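Long-range contacts in cytidylyltransferase (Leptospira borgpetersenii serovar Hardjo-bovis, PDB 6OEW), which probably transfers a cytidylyl group from CTP to an acceptor, as a metal-binding nucleotidyltransferase of the GT-A type: residues A[11-16]-A[103-108]; A[55-60]-A[88-93]. All blocks are in the same frame, centred on the assembly; numbering follows the deposited sequence.

Interaction 1 of 2, residues A[11-16]-A[103-108]; sequences VGILIQ and VRLTGD. With MG (magnesium ion), chain C.
Two neighbouring parallel strands at the centre of the GT-A-type alpha/beta sheet, 11-16 and 101-106, meet here, and the second runs into the loop whose Asp-108 binds magnesium. Val-103 N to Gly-12 O (2.8 Å) begins a ladder that continues through Leu-14 N to Val-103 O, Leu-105 N to Leu-14 O and Gln-16 N to Leu-105 O. Gly-107 N extends it past the end of the strand by bonding Gln-16 O at 2.8 Å. On one face, CG2 of Ile-13 presses against CD1 of Leu-105 at 3.5 Å, while Ile-13 and Val-103 lie side by side. The other face is polar near its end: Arg-104 NE and NH2 (2.8 Å for NH2) both grip Gln-16 OE1, which lies in the guanidinium plane but is met from one face of its own amide. Gln-16 CG stands between its backbone N and carbonyl carbon (chi1 58°), beside Thr-106 CG2, 3.6 Å from Gln-16 CG. From Thr-106 OG1 a short bond of 2.5 Å reaches Asp-108 OD1, and Asp-108 OD2 binds the magnesium ion at 1.9 Å, with three waters on the metal; the threonine thus probably helps to orient the carboxylate. Glu-149 forms a salt bridge with Arg-104 NH1. Helices 37-45 and 114-126 cover the Ile-13, Ile-15 and Leu-105 face, and helix 86-96 packs against Gln-16 and Arg-104.

Interaction 2 of 2, residues A[55-60]-A[88-93]; sequences VVLTTE and QRYLDA
Helix-on-sheet packing joins strand 54-59 to helix 86-96, within the Rossmann-like alpha/beta part of this GT-A-type fold. The chain passes from strand 54-59 through helix 65-73 and strand 77-81 before this helix, which then leads to strand 101-106. The axes of segments 55-59 and 88-93 approach to 9.2 Å, with their directions 137° apart, and Leu-57 makes the largest share of the contact. Its CG is anti to the carbonyl carbon, and the branch ending in CD2 sits over the centre of the Tyr-90 ring, 3.6 Å from the centroid and 7° off the normal, a CH-pi contact. The same methyl meets Ala-93 CB at 3.8 Å, and CG and CD1 of the leucine also lie against that small residue, so Leu-57 is held between an aromatic face and an alanine of the next helical turn. Tyr-90 OH reaches beyond this contact to bond Leu-14 O on the adjacent strand, which fixes the outer end of the ring.

Arg-89 meets the base of the leucine, its CD 3.6 Å from Leu-57 CB. Its chain bends at chi3, and one face of the guanidinium is turned to the Thr-58 carbonyl, whose C lies off-centre toward the rim. Arg-89 NE bonds Ser-82 O, tying the head to the loop before the helix. Thr-59 CG2 approaches Arg-89 NH2 obliquely at 3.8 Å, while at the guanidinium edge Arg-89 NH1 gives a weak bond of 2.9 Å to Leu-57 O, bent to 128° at the hydrogen.

Both interactions are buried and involve one sheet, in which strand 11-16 is flanked by strands 54-59 and 101-106. Interaction 1, nearer the centre of the chain, is strand pairing built on a regular backbone ladder and ends at the metal site. Interaction 2 lies farther out and relies on side chains from a covering helix, with one weak bond between its segments; it is nested inside the loop that interaction 1 closes. They meet directly: Ile-15 O is probably bonded to Leu-57 N, and the helix carrying Arg-89 and Tyr-90 also covers Gln-16 and leads into strand 101-106.

Interaction 1 of 2, residues A[11-16]-A[103-108]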
ATOM      1  N   VAL A  11     -14.893  -6.188   1.202  1.00 33.00           N
ATOM      2  CA  VAL A  11     -13.566  -5.707   0.826  1.00 31.05           C
ATOM      3  C   VAL A  11     -12.998  -4.918   2.001  1.00 35.64           C
ATOM      4  O   VAL A  11     -13.688  -4.067   2.579  1.00 36.63           O
ATOM      5  CB  VAL A  11     -13.632  -4.824  -0.432  1.00 31.58           C
ATOM      6  CG1 VAL A  11     -12.245  -4.258  -0.782  1.00 33.02           C
ATOM      7  CG2 VAL A  11     -14.263  -5.563  -1.631  1.00 33.39           C
ATOM      8  N   GLY A  12     -11.735  -5.192   2.353  1.00 29.24           N
ATOM      9  CA  GLY A  12     -11.044  -4.448   3.386  1.00 33.67           C
ATOM     10  C   GLY A  12      -9.731  -3.893   2.869  1.00 37.12           C
ATOM     11  O   GLY A  12      -8.991  -4.611   2.195  1.00 36.35           O
ATOM     12  N   ILE A  13      -9.442  -2.622   3.126  1.00 31.70           N
ATOM     13  CA  ILE A  13      -8.140  -2.046   2.785  1.00 28.88           C
ATOM     14  C   ILE A  13      -7.280  -2.097   4.047  1.00 33.56           C
ATOM     15  O   ILE A  13      -7.507  -1.348   5.006  1.00 33.03           O
ATOM     16  CB  ILE A  13      -8.258  -0.616   2.239  1.00 30.44           C
ATOM     17  CG1 ILE A  13      -9.136  -0.555   0.995  1.00 29.34           C
ATOM     18  CG2 ILE A  13      -6.834  -0.071   1.914  1.00 29.42           C
ATOM     19  CD1 ILE A  13      -9.479   0.866   0.567  1.00 32.84           C
ATOM     20  N   LEU A  14      -6.301  -3.004   4.060  1.00 27.18           N
ATOM     21  CA  LEU A  14      -5.537  -3.333   5.256  1.00 28.84           C
ATOM     22  C   LEU A  14      -4.118  -2.828   5.037  1.00 31.60           C
ATOM     23  O   LEU A  14      -3.372  -3.389   4.225  1.00 29.41           O
ATOM     24  CB  LEU A  14      -5.560  -4.836   5.525  1.00 28.51           C
ATOM     25  CG  LEU A  14      -6.926  -5.487   5.665  1.00 40.79           C
ATOM     26  CD1 LEU A  14      -6.751  -6.858   6.282  1.00 37.27           C
ATOM     27  CD2 LEU A  14      -7.880  -4.625   6.486  1.00 39.34           C
ATOM     28  N   ILE A  15      -3.759  -1.758   5.748  1.00 26.51           N
ATOM     29  CA  ILE A  15      -2.491  -1.064   5.552  1.00 28.17           C
ATOM     30  C   ILE A  15      -1.535  -1.457   6.663  1.00 28.75           C
ATOM     31  O   ILE A  15      -1.763  -1.136   7.840  1.00 29.16           O
ATOM     32  CB  ILE A  15      -2.678   0.458   5.546  1.00 28.95           C
ATOM     33  CG1 ILE A  15      -3.840   0.861   4.635  1.00 31.12           C
ATOM     34  CG2 ILE A  15      -1.371   1.165   5.140  1.00 30.31           C
ATOM     35  CD1 ILE A  15      -4.320   2.221   4.980  1.00 34.26           C
ATOM     36  N   GLN A  16      -0.430  -2.094   6.299  1.00 26.52           N
ATOM     37  CA  GLN A  16       0.594  -2.400   7.286  1.00 28.10           C
ATOM     38  C   GLN A  16       1.530  -1.208   7.446  1.00 25.13           C
ATOM     39  O   GLN A  16       2.010  -0.630   6.461  1.00 28.26           O
ATOM     40  CB  GLN A  16       1.370  -3.663   6.904  1.00 35.96           C
ATOM     41  CG  GLN A  16       2.051  -3.588   5.557  1.00 34.97           C
ATOM     42  CD  GLN A  16       2.958  -4.778   5.316  1.00 33.08           C
ATOM     43  OE1 GLN A  16       2.537  -5.793   4.776  1.00 35.31           O
ATOM     44  NE2 GLN A  16       4.221  -4.653   5.732  1.00 32.79           N
ATOM     45  N   VAL A 103      -7.321  -5.920   0.379  1.00 28.05           N
ATOM     46  CA  VAL A 103      -6.487  -4.990  -0.377  1.00 26.31           C
ATOM     47  C   VAL A 103      -5.277  -4.684   0.500  1.00 31.23           C
ATOM     48  O   VAL A 103      -5.391  -4.018   1.537  1.00 28.97           O
ATOM     49  CB  VAL A 103      -7.236  -3.717  -0.779  1.00 27.72           C
ATOM     50  CG1 VAL A 103      -6.304  -2.803  -1.591  1.00 32.10           C
ATOM     51  CG2 VAL A 103      -8.496  -4.064  -1.568  1.00 28.39           C
ATOM     52  N   ARG A 104      -4.128  -5.217   0.114  1.00 24.98           N
ATOM     53  CA  ARG A 104      -2.912  -5.062   0.908  1.00 28.78           C
ATOM     54  C   ARG A 104      -2.143  -3.832   0.444  1.00 29.82           C
ATOM     55  O   ARG A 104      -1.742  -3.759  -0.722  1.00 29.60           O
ATOM     56  CB  ARG A 104      -2.020  -6.289   0.800  1.00 27.21           C
ATOM     57  CG  ARG A 104      -0.783  -6.061   1.681  1.00 32.66           C
ATOM     58  CD  ARG A 104       0.381  -6.836   1.234  1.00 35.19           C
ATOM     59  NE  ARG A 104       1.549  -6.703   2.124  1.00 28.42           N
ATOM     60  CZ  ARG A 104       2.732  -7.175   1.764  1.00 36.02           C
ATOM     61  NH1 ARG A 104       2.838  -7.730   0.562  1.00 42.09           N
ATOM     62  NH2 ARG A 104       3.783  -7.105   2.584  1.00 29.81           N
ATOM     63  N   LEU A 105      -1.943  -2.873   1.356  1.00 27.99           N
ATOM     64  CA  LEU A 105      -1.127  -1.695   1.132  1.00 26.73           C
ATOM     65  C   LEU A 105      -0.113  -1.599   2.258  1.00 26.51           C
ATOM     66  O   LEU A 105      -0.312  -2.156   3.340  1.00 26.98           O
ATOM     67  CB  LEU A 105      -1.928  -0.388   1.124  1.00 24.99           C
ATOM     68  CG  LEU A 105      -3.142  -0.315   0.200  1.00 25.96           C
ATOM     69  CD1 LEU A 105      -3.846   1.036   0.411  1.00 27.93           C
ATOM     70  CD2 LEU A 105      -2.721  -0.494  -1.248  1.00 30.37           C
ATOM     71  N   THR A 106       0.948  -0.838   2.004  1.00 23.74           N
ATOM     72  CA  THR A 106       1.971  -0.607   3.017  1.00 23.88           C
ATOM     73  C   THR A 106       2.137   0.894   3.211  1.00 26.47           C
ATOM     74  O   THR A 106       1.957   1.688   2.274  1.00 29.80           O
ATOM     75  CB  THR A 106       3.316  -1.225   2.626  1.00 36.44           C
ATOM     76  OG1 THR A 106       3.868  -0.511   1.511  1.00 52.03           O
ATOM     77  CG2 THR A 106       3.157  -2.703   2.265  1.00 27.61           C
ATOM     78  N   GLY A 107       2.492   1.269   4.432  1.00 34.36           N
ATOM     79  CA  GLY A 107       2.573   2.670   4.803  1.00 36.37           C
ATOM     80  C   GLY A 107       3.736   3.449   4.214  1.00 31.72           C
ATOM     81  O   GLY A 107       3.969   4.602   4.597  1.00 33.11           O
ATOM     82  N   ASP A 108       4.509   2.859   3.311  1.00 29.32           N
ATOM     83  CA  ASP A 108       5.501   3.674   2.620  1.00 36.85           C
ATOM     84  C   ASP A 108       5.008   4.145   1.255  1.00 34.37           C
ATOM     85  O   ASP A 108       5.818   4.549   0.412  1.00 33.44           O
ATOM     86  CB  ASP A 108       6.813   2.924   2.481  1.00 43.83           C
ATOM     87  CG  ASP A 108       6.623   1.568   1.904  1.00 41.12           C
ATOM     88  OD1 ASP A 108       5.568   1.341   1.237  1.00 41.15           O
ATOM     89  OD2 ASP A 108       7.511   0.723   2.160  1.00 51.98           O
TER
HETATM   90 MG    MG C 301       8.302  -0.754   1.227  1.00 59.90          MG
HETATM   91  O   HOH W   1       9.367   0.811  -0.243  1.00 43.07           O
HETATM   92  O   HOH W   2      10.089  -0.058   2.780  1.00 43.79           O
HETATM   93  O   HOH W   3       9.249  -2.466  -0.177  1.00 57.28           O

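Interaction 2 of 2, residues A[55-60]-A[88-93]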
ATOM      1  N   VAL A  55      -8.269  -0.378   7.630  1.00 32.33           N
ATOM      2  CA  VAL A  55      -7.681  -0.724   8.921  1.00 32.40           C
ATOM      3  C   VAL A  55      -6.173  -0.548   8.807  1.00 31.69           C
ATOM      4  O   VAL A  55      -5.569  -0.983   7.817  1.00 28.57           O
ATOM      5  CB  VAL A  55      -8.018  -2.167   9.349  1.00 28.14           C
ATOM      6  CG1 VAL A  55      -7.640  -2.394  10.832  1.00 33.60           C
ATOM      7  CG2 VAL A  55      -9.523  -2.516   9.059  1.00 32.84           C
ATOM      8  N   VAL A  56      -5.566   0.087   9.809  1.00 27.03           N
ATOM      9  CA  VAL A  56      -4.111   0.131   9.916  1.00 24.01           C
ATOM     10  C   VAL A  56      -3.664  -1.037  10.784  1.00 30.05           C
ATOM     11  O   VAL A  56      -4.142  -1.216  11.917  1.00 28.37           O
ATOM     12  CB  VAL A  56      -3.629   1.472  10.498  1.00 27.82           C
ATOM     13  CG1 VAL A  56      -2.123   1.426  10.814  1.00 28.58           C
ATOM     14  CG2 VAL A  56      -3.935   2.626   9.543  1.00 29.53           C
ATOM     15  N   LEU A  57      -2.759  -1.848  10.247  1.00 25.04           N
ATOM     16  CA  LEU A  57      -2.245  -3.027  10.921  1.00 22.79           C
ATOM     17  C   LEU A  57      -0.829  -2.694  11.370  1.00 29.68           C
ATOM     18  O   LEU A  57       0.060  -2.518  10.533  1.00 28.00           O
ATOM     19  CB  LEU A  57      -2.220  -4.231   9.997  1.00 26.38           C
ATOM     20  CG  LEU A  57      -3.497  -5.054   9.775  1.00 30.27           C
ATOM     21  CD1 LEU A  57      -4.660  -4.154   9.343  1.00 29.65           C
ATOM     22  CD2 LEU A  57      -3.181  -6.113   8.741  1.00 28.10           C
ATOM     23  N   THR A  58      -0.603  -2.663  12.680  1.00 29.63           N
ATOM     24  CA  THR A  58       0.727  -2.309  13.168  1.00 27.44           C
ATOM     25  C   THR A  58       1.141  -3.323  14.237  1.00 35.34           C
ATOM     26  O   THR A  58       0.519  -4.387  14.353  1.00 31.23           O
ATOM     27  CB  THR A  58       0.725  -0.854  13.673  1.00 29.13           C
ATOM     28  OG1 THR A  58       2.072  -0.413  13.943  1.00 28.70           O
ATOM     29  CG2 THR A  58      -0.147  -0.704  14.929  1.00 29.28           C
ATOM     30  N   THR A  59       2.209  -3.054  14.987  1.00 33.77           N
ATOM     31  CA  THR A  59       2.671  -4.002  15.990  1.00 32.55           C
ATOM     32  C   THR A  59       2.164  -3.603  17.371  1.00 28.66           C
ATOM     33  O   THR A  59       1.594  -2.530  17.569  1.00 31.83           O
ATOM     34  CB  THR A  59       4.209  -4.102  16.045  1.00 34.11           C
ATOM     35  OG1 THR A  59       4.693  -3.094  16.934  1.00 31.44           O
ATOM     36  CG2 THR A  59       4.835  -3.885  14.656  1.00 30.04           C
ATOM     37  N   GLU A  60       2.432  -4.472  18.333  1.00 30.79           N
ATOM     38  CA  GLU A  60       2.094  -4.253  19.732  1.00 32.36           C
ATOM     39  C   GLU A  60       3.189  -3.527  20.498  1.00 33.18           C
ATOM     40  O   GLU A  60       3.033  -3.294  21.706  1.00 34.88           O
ATOM     41  CB  GLU A  60       1.806  -5.591  20.418  1.00 34.89           C
ATOM     42  CG  GLU A  60       0.668  -6.375  19.741  1.00 38.97           C
ATOM     43  CD  GLU A  60       0.267  -7.617  20.528  1.00 45.00           C
ATOM     44  OE1 GLU A  60       0.218  -8.726  19.944  1.00 45.40           O
ATOM     45  OE2 GLU A  60      -0.001  -7.476  21.734  1.00 51.46           O
ATOM     46  N   GLN A  88       0.405 -13.688   9.662  1.00 35.35           N
ATOM     47  CA  GLN A  88      -0.442 -13.799  10.848  1.00 39.61           C
ATOM     48  C   GLN A  88      -1.139 -12.479  11.146  1.00 38.08           C
ATOM     49  O   GLN A  88      -2.317 -12.473  11.523  1.00 36.46           O
ATOM     50  CB  GLN A  88       0.359 -14.248  12.073  1.00 40.58           C
ATOM     51  CG  GLN A  88      -0.534 -14.455  13.317  1.00 42.83           C
ATOM     52  CD  GLN A  88       0.241 -14.496  14.644  1.00 53.97           C
ATOM     53  OE1 GLN A  88       0.502 -13.458  15.275  1.00 48.86           O
ATOM     54  NE2 GLN A  88       0.595 -15.702  15.076  1.00 56.48           N
ATOM     55  N   ARG A  89      -0.430 -11.356  11.012  1.00 32.08           N
ATOM     56  CA  ARG A  89      -1.059 -10.063  11.278  1.00 29.97           C
ATOM     57  C   ARG A  89      -2.229  -9.814  10.329  1.00 35.28           C
ATOM     58  O   ARG A  89      -3.293  -9.339  10.757  1.00 35.07           O
ATOM     59  CB  ARG A  89      -0.042  -8.930  11.160  1.00 29.32           C
ATOM     60  CG  ARG A  89      -0.472  -7.662  11.907  1.00 31.95           C
ATOM     61  CD  ARG A  89       0.277  -6.401  11.452  1.00 34.31           C
ATOM     62  NE  ARG A  89       1.719  -6.524  11.675  1.00 35.21           N
ATOM     63  CZ  ARG A  89       2.606  -5.641  11.230  1.00 33.56           C
ATOM     64  NH1 ARG A  89       2.188  -4.559  10.554  1.00 31.84           N
ATOM     65  NH2 ARG A  89       3.907  -5.833  11.474  1.00 34.36           N
ATOM     66  N   TYR A  90      -2.053 -10.125   9.035  1.00 29.11           N
ATOM     67  CA  TYR A  90      -3.134  -9.908   8.069  1.00 30.10           C
ATOM     68  C   TYR A  90      -4.250 -10.922   8.253  1.00 29.85           C
ATOM     69  O   TYR A  90      -5.431 -10.599   8.063  1.00 37.33           O
ATOM     70  CB  TYR A  90      -2.612  -9.987   6.639  1.00 30.01           C
ATOM     71  CG  TYR A  90      -2.200  -8.657   6.098  1.00 29.62           C
ATOM     72  CD1 TYR A  90      -0.971  -8.104   6.446  1.00 28.52           C
ATOM     73  CD2 TYR A  90      -3.045  -7.934   5.253  1.00 29.89           C
ATOM     74  CE1 TYR A  90      -0.585  -6.875   5.968  1.00 26.73           C
ATOM     75  CE2 TYR A  90      -2.670  -6.701   4.768  1.00 32.88           C
ATOM     76  CZ  TYR A  90      -1.438  -6.175   5.140  1.00 30.61           C
ATOM     77  OH  TYR A  90      -1.069  -4.940   4.654  1.00 31.97           O
ATOM     78  N   LEU A  91      -3.900 -12.163   8.586  1.00 35.90           N
ATOM     79  CA  LEU A  91      -4.935 -13.173   8.776  1.00 38.26           C
ATOM     80  C   LEU A  91      -5.752 -12.863  10.028  1.00 42.60           C
ATOM     81  O   LEU A  91      -6.985 -12.937  10.009  1.00 37.02           O
ATOM     82  CB  LEU A  91      -4.299 -14.564   8.841  1.00 40.09           C
ATOM     83  CG  LEU A  91      -5.212 -15.780   8.774  1.00 48.13           C
ATOM     84  CD1 LEU A  91      -6.149 -15.677   7.586  1.00 49.74           C
ATOM     85  CD2 LEU A  91      -4.394 -17.050   8.702  1.00 51.86           C
ATOM     86  N   ASP A  92      -5.079 -12.479  11.121  1.00 34.31           N
ATOM     87  CA  ASP A  92      -5.788 -12.053  12.328  1.00 37.36           C
ATOM     88  C   ASP A  92      -6.749 -10.897  12.022  1.00 35.11           C
ATOM     89  O   ASP A  92      -7.928 -10.924  12.405  1.00 37.57           O
ATOM     90  CB  ASP A  92      -4.791 -11.604  13.404  1.00 40.42           C
ATOM     91  CG  ASP A  92      -4.058 -12.752  14.112  1.00 44.43           C
ATOM     92  OD1 ASP A  92      -4.388 -13.933  13.931  1.00 38.63           O
ATOM     93  OD2 ASP A  92      -3.107 -12.434  14.871  1.00 44.62           O
ATOM     94  N   ALA A  93      -6.250  -9.867  11.334  1.00 31.77           N
ATOM     95  CA  ALA A  93      -7.067  -8.694  11.051  1.00 34.24           C
ATOM     96  C   ALA A  93      -8.246  -9.045  10.152  1.00 37.83           C
ATOM     97  O   ALA A  93      -9.376  -8.609  10.402  1.00 38.03           O
ATOM     98  CB  ALA A  93      -6.218  -7.606  10.397  1.00 30.26           C
TER